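Local atomic coordinates of glycoside hydrolase family 16 protein (Bacteroides ovatus, PDB entry 7KR6), a protein that probably hydrolyses internal beta-glucosidic linkages in beta-glucans such as mixed-linkage glucan. Residues A[44-55]-A[67-75]. The protein carries 1 engineered substitution. Residues are numbered along the deposited sequence; the frame is centred on the assembly and turned at random.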
loop_
_atom_site.group_PDB
_atom_site.type_symbol
_atom_site.label_atom_id
_atom_site.label_comp_id
_atom_site.label_asym_id
_atom_site.label_seq_id
_atom_site.Cartn_x
_atom_site.Cartn_y
_atom_site.Cartn_z
ATOM N N PHE A 44 -4.217 32.469 15.941
ATOM C CA PHE A 44 -5.438 32.802 15.192
ATOM C C PHE A 44 -5.377 32.067 13.859
ATOM O O PHE A 44 -4.308 31.542 13.503
ATOM C CB PHE A 44 -5.574 34.324 14.979
ATOM C CG PHE A 44 -4.561 34.945 14.067
ATOM C CD1 PHE A 44 -3.280 35.135 14.518
ATOM C CD2 PHE A 44 -4.897 35.336 12.777
ATOM C CE1 PHE A 44 -2.307 35.700 13.708
ATOM C CE2 PHE A 44 -3.909 35.840 11.946
ATOM C CZ PHE A 44 -2.629 36.041 12.423
ATOM N N PHE A 45 -6.519 32.014 13.199
ATOM C CA PHE A 45 -6.675 31.412 11.856
ATOM C C PHE A 45 -6.336 32.495 10.837
ATOM O O PHE A 45 -7.140 33.431 10.595
ATOM C CB PHE A 45 -8.064 30.859 11.627
ATOM C CG PHE A 45 -8.131 30.060 10.356
ATOM C CD1 PHE A 45 -7.606 28.776 10.333
ATOM C CD2 PHE A 45 -8.627 30.601 9.185
ATOM C CE1 PHE A 45 -7.649 28.035 9.170
ATOM C CE2 PHE A 45 -8.634 29.862 8.018
ATOM C CZ PHE A 45 -8.147 28.574 8.023
ATOM N N ASP A 46 -5.184 32.341 10.203
ATOM C CA ASP A 46 -4.630 33.342 9.255
ATOM C C ASP A 46 -5.070 33.024 7.831
ATOM O O ASP A 46 -4.447 32.136 7.180
ATOM C CB ASP A 46 -3.137 33.442 9.428
ATOM C CG ASP A 46 -2.492 34.508 8.550
ATOM O OD1 ASP A 46 -3.205 35.142 7.741
ATOM O OD2 ASP A 46 -1.311 34.699 8.728
ATOM N N GLU A 47 -6.100 33.714 7.349
ATOM C CA GLU A 47 -6.675 33.561 6.000
ATOM C C GLU A 47 -5.675 33.993 4.921
ATOM O O GLU A 47 -5.925 33.639 3.790
ATOM C CB GLU A 47 -8.011 34.295 5.930
ATOM C CG GLU A 47 -9.007 33.711 6.910
ATOM C CD GLU A 47 -10.386 34.332 6.903
ATOM O OE1 GLU A 47 -10.498 35.473 6.450
ATOM O OE2 GLU A 47 -11.326 33.662 7.366
ATOM N N LYS A 48 -4.550 34.617 5.251
ATOM C CA LYS A 48 -3.504 34.939 4.240
ATOM C C LYS A 48 -2.616 33.712 4.006
ATOM O O LYS A 48 -1.835 33.716 3.079
ATOM C CB LYS A 48 -2.641 36.115 4.678
ATOM C CG LYS A 48 -3.420 37.415 4.892
ATOM C CD LYS A 48 -2.506 38.611 5.046
ATOM C CE LYS A 48 -3.247 39.933 4.960
ATOM N NZ LYS A 48 -4.016 40.207 6.202
ATOM N N VAL A 49 -2.793 32.670 4.808
ATOM C CA VAL A 49 -1.984 31.429 4.712
ATOM C C VAL A 49 -2.870 30.222 4.420
ATOM O O VAL A 49 -2.415 29.367 3.657
ATOM C CB VAL A 49 -1.184 31.211 6.000
ATOM C CG1 VAL A 49 -0.431 29.874 5.968
ATOM C CG2 VAL A 49 -0.231 32.377 6.210
ATOM N N TRP A 50 -4.039 30.130 5.060
ATOM C CA TRP A 50 -4.874 28.895 5.020
ATOM C C TRP A 50 -6.235 29.164 4.395
ATOM O O TRP A 50 -6.751 30.303 4.527
ATOM C CB TRP A 50 -5.021 28.328 6.440
ATOM C CG TRP A 50 -3.735 28.056 7.145
ATOM C CD1 TRP A 50 -3.156 28.791 8.128
ATOM C CD2 TRP A 50 -2.803 26.994 6.847
ATOM N NE1 TRP A 50 -1.960 28.249 8.505
ATOM C CE2 TRP A 50 -1.729 27.122 7.758
ATOM C CE3 TRP A 50 -2.823 25.895 5.962
ATOM C CZ2 TRP A 50 -0.620 26.273 7.766
ATOM C CZ3 TRP A 50 -1.751 25.025 6.018
ATOM C CH2 TRP A 50 -0.667 25.202 6.885
ATOM N N THR A 51 -6.834 28.131 3.809
ATOM C CA THR A 51 -8.209 28.077 3.331
ATOM C C THR A 51 -8.872 26.860 3.973
ATOM O O THR A 51 -8.313 25.760 3.835
ATOM C CB THR A 51 -8.256 27.994 1.812
ATOM O OG1 THR A 51 -7.390 29.032 1.365
ATOM C CG2 THR A 51 -9.640 28.094 1.222
ATOM N N LYS A 52 -10.009 27.065 4.616
ATOM C CA LYS A 52 -10.920 25.975 5.027
ATOM C C LYS A 52 -11.647 25.408 3.818
ATOM O O LYS A 52 -12.126 26.159 2.974
ATOM C CB LYS A 52 -11.931 26.466 6.075
ATOM C CG LYS A 52 -11.310 27.136 7.278
ATOM C CD LYS A 52 -12.344 27.574 8.269
ATOM C CE LYS A 52 -11.792 28.285 9.474
ATOM N NZ LYS A 52 -12.867 28.471 10.493
ATOM N N GLU A 53 -11.738 24.077 3.738
ATOM C CA GLU A 53 -12.364 23.386 2.603
ATOM C C GLU A 53 -13.785 23.013 2.972
ATOM O O GLU A 53 -14.066 22.708 4.174
ATOM C CB GLU A 53 -11.552 22.164 2.127
ATOM C CG GLU A 53 -10.192 22.558 1.613
ATOM C CD GLU A 53 -9.442 21.419 0.936
ATOM O OE1 GLU A 53 -10.103 20.649 0.244
ATOM O OE2 GLU A 53 -8.228 21.300 1.143
ATOM N N THR A 54 -14.627 23.009 1.943
ATOM C CA THR A 54 -16.056 22.618 1.994
ATOM C C THR A 54 -16.323 21.571 0.930
ATOM O O THR A 54 -16.123 21.857 -0.265
ATOM C CB THR A 54 -17.017 23.795 1.766
ATOM O OG1 THR A 54 -16.727 24.764 2.767
ATOM C CG2 THR A 54 -18.456 23.331 1.862
ATOM N N HIS A 55 -16.713 20.369 1.331
ATOM C CA HIS A 55 -16.981 19.287 0.368
ATOM C C HIS A 55 -18.076 18.383 0.934
ATOM O O HIS A 55 -18.154 18.248 2.168
ATOM C CB HIS A 55 -15.738 18.411 0.096
ATOM C CG HIS A 55 -14.513 19.139 -0.348
ATOM N ND1 HIS A 55 -14.336 19.566 -1.656
ATOM C CD2 HIS A 55 -13.393 19.494 0.331
ATOM C CE1 HIS A 55 -13.151 20.146 -1.762
ATOM N NE2 HIS A 55 -12.538 20.103 -0.557
ATOM N N TYR A 67 -16.743 17.944 4.688
ATOM C CA TYR A 67 -15.873 18.978 5.271
ATOM C C TYR A 67 -16.635 20.310 5.297
ATOM O O TYR A 67 -17.310 20.624 4.263
ATOM C CB TYR A 67 -14.593 19.096 4.454
ATOM C CG TYR A 67 -13.605 17.954 4.642
ATOM C CD1 TYR A 67 -13.110 17.672 5.903
ATOM C CD2 TYR A 67 -13.138 17.212 3.572
ATOM C CE1 TYR A 67 -12.158 16.678 6.104
ATOM C CE2 TYR A 67 -12.176 16.232 3.755
ATOM C CZ TYR A 67 -11.681 15.974 5.022
ATOM O OH TYR A 67 -10.730 14.989 5.210
ATOM N N ASP A 68 -16.480 21.065 6.349
ATOM C CA ASP A 68 -17.064 22.433 6.386
ATOM C C ASP A 68 -16.268 23.350 7.284
ATOM O O ASP A 68 -15.392 22.916 8.054
ATOM C CB ASP A 68 -18.559 22.422 6.651
ATOM C CG ASP A 68 -18.958 21.992 8.036
ATOM O OD1 ASP A 68 -18.184 22.223 8.978
ATOM O OD2 ASP A 68 -20.078 21.475 8.155
ATOM N N ALA A 69 -16.532 24.641 7.118
ATOM C CA ALA A 69 -15.705 25.649 7.794
ATOM C C ALA A 69 -15.957 25.592 9.303
ATOM O O ALA A 69 -15.058 25.953 10.064
ATOM C CB ALA A 69 -15.983 27.009 7.203
ATOM N N ALA A 70 -17.160 25.214 9.735
ATOM C CA ALA A 70 -17.497 25.214 11.175
ATOM C C ALA A 70 -16.646 24.191 11.935
ATOM O O ALA A 70 -16.575 24.289 13.178
ATOM C CB ALA A 70 -18.965 24.928 11.368
ATOM N N HIS A 71 -16.074 23.197 11.242
ATOM C CA HIS A 71 -15.319 22.131 11.932
ATOM C C HIS A 71 -13.824 22.415 11.893
ATOM O O HIS A 71 -13.020 21.482 12.152
ATOM C CB HIS A 71 -15.779 20.785 11.377
ATOM C CG HIS A 71 -17.142 20.449 11.882
ATOM N ND1 HIS A 71 -18.310 20.950 11.285
ATOM C CD2 HIS A 71 -17.548 19.700 12.933
ATOM C CE1 HIS A 71 -19.375 20.501 11.947
ATOM N NE2 HIS A 71 -18.935 19.744 12.959
ATOM N N VAL A 72 -13.445 23.631 11.521
ATOM C CA VAL A 72 -12.064 24.144 11.662
ATOM C C VAL A 72 -12.145 25.321 12.631
ATOM O O VAL A 72 -12.958 26.257 12.377
ATOM C CB VAL A 72 -11.466 24.566 10.311
ATOM C CG1 VAL A 72 -10.034 25.009 10.503
ATOM C CG2 VAL A 72 -11.560 23.446 9.273
ATOM N N SER A 73 -11.293 25.308 13.654
ATOM C CA SER A 73 -11.223 26.437 14.602
ATOM C C SER A 73 -9.813 26.595 15.150
ATOM O O SER A 73 -8.966 25.663 15.027
ATOM C CB SER A 73 -12.267 26.299 15.684
ATOM O OG SER A 73 -11.921 25.273 16.585
ATOM N N VAL A 74 -9.533 27.763 15.730
ATOM C CA VAL A 74 -8.310 27.995 16.525
ATOM C C VAL A 74 -8.737 28.245 17.974
ATOM O O VAL A 74 -9.668 29.070 18.185
ATOM C CB VAL A 74 -7.443 29.129 15.937
ATOM C CG1 VAL A 74 -6.348 29.523 16.901
ATOM C CG2 VAL A 74 -6.829 28.698 14.609
ATOM N N GLY A 75 -8.150 27.534 18.929
ATOM C CA GLY A 75 -8.639 27.580 20.319
ATOM C C GLY A 75 -7.597 27.152 21.303
ATOM O O GLY A 75 -6.447 26.936 20.931
HETATM O O HOH W 1 -13.082 22.085 6.649
HETATM O O HOH W 2 -18.288 25.364 4.903
#
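Lys52 reaches across to Val72 and Ala69 with its chain fully extended beyond CG, lying alongside the Val72 side chain and running in the opposite direction. Lys52 CD passes 3.7 Å from Val72 CB and also touches the methyl CB of Ala69. Lys52 NZ donates to Val72 O at 2.9 Å, from above the carbonyl plane rather than on a lone pair; a second bond, to Ala69 O, is weak. The same lysine lies over one face of the Phe45 ring: Lys52 CE sits 3.7 Å above the plane of that ring, over its centre. Phe45 has CG anti to its own N (chi1 -171°), a turn that sets the ring under this methylene while CE1 meets Val72 CG1, the two side chains crossing at about a right angle. Farther along, Val74 CG2 packs against Phe45 CB and lies near the ring plane, at its edge.

At the other end His55 and Tyr67 form a single antiparallel hydrogen-bonded bridge, His55 N to Tyr67 O at 3.0 Å with a return bond from Tyr67 N. Their rings touch through the two CD2 atoms, Tyr67 approaching the imidazole at its edge. His55 NE2 donates to Glu53 OE1, which accepts on its anti lone pair, almost in the ring plane; with the stacked Trp59 ring, this helps fix the imidazole's rotation. Glu53 OE2 forms a salt bridge with Arg98, which lines the glycan pocket, and also accepts from Asn100. One water joins Glu53 O to Asp68 O, another Thr54 OG1 to Ala69 N.

The contact lies near the surface of the family 16 beta-sandwich: strands 51-52 and 66-67 pair with 93-107, strand 72-77 with 80-90, and Tyr67 OH reaches Asn237 on strand 232-240.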